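Local coordinates for hypothetical protein VC0802 (Vibrio cholerae, PDB 1ZVP) that is of unknown function but possibly takes part in transport, and carries ACT domains of the kind that often bind small regulatory ligands, at residues C27-A32 / A63-S68. Numbering follows the deposited sequence.
Sequences CTVNGA and AGLESS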
loop_
_atom_site.group_PDB
_atom_site.type_symbol
_atom_site.label_atom_id
_atom_site.label_comp_id
_atom_site.label_asym_id
_atom_site.label_seq_id
_atom_site.Cartn_x
_atom_site.Cartn_y
_atom_site.Cartn_z
ATOM N N CYS D 27 0.371 -14.026 1.111
ATOM C CA CYS D 27 1.185 -15.116 1.628
ATOM C C CYS D 27 2.490 -14.565 2.109
ATOM O O CYS D 27 2.987 -13.569 1.580
ATOM C CB CYS D 27 1.510 -16.139 0.540
ATOM S SG CYS D 27 0.102 -16.878 -0.263
ATOM N N THR D 28 3.050 -15.228 3.109
ATOM C CA THR D 28 4.422 -15.002 3.492
ATOM C C THR D 28 5.171 -16.316 3.244
ATOM O O THR D 28 4.657 -17.401 3.530
ATOM C CB THR D 28 4.530 -14.492 4.948
ATOM O OG1 THR D 28 5.832 -13.940 5.170
ATOM C CG2 THR D 28 4.234 -15.593 5.971
ATOM N N VAL D 29 6.357 -16.215 2.656
ATOM C CA VAL D 29 7.161 -17.394 2.349
ATOM C C VAL D 29 8.619 -17.209 2.776
ATOM O O VAL D 29 9.029 -16.122 3.179
ATOM C CB VAL D 29 7.080 -17.789 0.838
ATOM C CG1 VAL D 29 5.695 -18.306 0.474
ATOM C CG2 VAL D 29 7.485 -16.634 -0.060
ATOM N N ASN D 30 9.395 -18.285 2.688
ATOM C CA ASN D 30 10.816 -18.233 2.999
ATOM C C ASN D 30 11.728 -18.266 1.794
ATOM O O ASN D 30 11.477 -18.984 0.828
ATOM C CB ASN D 30 11.196 -19.349 3.958
ATOM C CG ASN D 30 11.229 -18.877 5.387
ATOM O OD1 ASN D 30 12.031 -19.367 6.191
ATOM N ND2 ASN D 30 10.374 -17.899 5.717
ATOM N N GLY D 31 12.789 -17.471 1.869
ATOM C CA GLY D 31 13.822 -17.480 0.839
ATOM C C GLY D 31 13.611 -16.516 -0.315
ATOM O O GLY D 31 12.861 -15.543 -0.202
ATOM N N ALA D 32 14.279 -16.807 -1.428
ATOM C CA ALA D 32 14.450 -15.849 -2.509
ATOM C C ALA D 32 13.213 -15.721 -3.385
ATOM O O ALA D 32 12.481 -16.690 -3.577
ATOM C CB ALA D 32 15.671 -16.217 -3.351
ATOM N N ALA D 63 0.228 -24.542 -5.286
ATOM C CA ALA D 63 1.659 -24.470 -5.074
ATOM C C ALA D 63 1.870 -24.898 -3.635
ATOM O O ALA D 63 2.989 -24.875 -3.123
ATOM C CB ALA D 63 2.163 -23.072 -5.286
ATOM N N GLY D 64 0.769 -25.273 -2.988
ATOM C CA GLY D 64 0.798 -25.852 -1.651
ATOM C C GLY D 64 0.776 -24.853 -0.513
ATOM O O GLY D 64 0.753 -25.244 0.661
ATOM N N LEU D 65 0.806 -23.565 -0.857
ATOM C CA LEU D 65 0.665 -22.489 0.126
ATOM C C LEU D 65 -0.794 -22.498 0.576
ATOM O O LEU D 65 -1.709 -22.509 -0.260
ATOM C CB LEU D 65 1.079 -21.137 -0.467
ATOM C CG LEU D 65 2.378 -21.087 -1.287
ATOM C CD1 LEU D 65 2.548 -19.730 -1.938
ATOM C CD2 LEU D 65 3.614 -21.439 -0.460
ATOM N N GLU D 66 -1.002 -22.525 1.893
ATOM C CA GLU D 66 -2.302 -22.912 2.471
ATOM C C GLU D 66 -3.316 -21.766 2.560
ATOM O O GLU D 66 -2.948 -20.624 2.898
ATOM C CB GLU D 66 -2.098 -23.555 3.849
ATOM C CG GLU D 66 -3.149 -24.603 4.221
ATOM C CD GLU D 66 -3.366 -24.699 5.729
ATOM O OE1 GLU D 66 -4.526 -24.927 6.142
ATOM O OE2 GLU D 66 -2.387 -24.534 6.499
ATOM N N SER D 67 -4.582 -22.101 2.269
ATOM C CA SER D 67 -5.723 -21.159 2.199
ATOM C C SER D 67 -5.580 -19.841 2.983
ATOM O O SER D 67 -5.435 -19.842 4.222
ATOM C CB SER D 67 -7.029 -21.862 2.612
ATOM O OG SER D 67 -7.442 -22.816 1.650
ATOM N N SER D 68 -5.596 -18.729 2.244
ATOM C CA SER D 68 -5.735 -17.389 2.822
ATOM C C SER D 68 -7.194 -16.948 2.608
ATOM O O SER D 68 -7.980 -17.684 1.980
ATOM C CB SER D 68 -4.737 -16.415 2.170
ATOM O OG SER D 68 -5.037 -15.046 2.439
#
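Leu65 lies across Cys27 and Val29, and the trio illustrates how one branched side chain from a loop can cover two alternate residues of a strand. With chi1 at -45°, CG is anti to the carbonyl carbon and the isobutyl group is carried over the strand. Followed outward, Leu65 CB lies 4.4 Å from Cys27 SG. Leu65 CG is still 4.7 Å from Val29 CG1, and the two methyls beyond it make the contact. Leu65 CD1 dips between the strand residues, 4.1 Å from Cys27 SG and 4.2 Å from Val29 CG1. Leu65 CD2 goes to Val29 alone, touching Val29 CG1 at 3.9 Å. The Leu65 and Val29 side chains cross at about a right angle.

Cys27 and Val29 present their side chains on the same side of strand 24-29, while the intervening Thr28 points away and packs on Tyr109 of the second subunit. No hydrogen bond joins the two segments; the contact is apolar, with Cys27 and Val29 buried. Strand 50-56, bonded to both through the backbone, extends the apolar patch with Leu55, which touches Cys27 and Leu65.

Leu65 thus packs the link from helix 57-61 to strand 71-76 against the three-stranded antiparallel sheet of strands 24-29, 50-56 and 43-47, consistent with the last helix-to-strand connection of a βαββαβ ACT fold, although strand 71-76 pairs in the other sheet here.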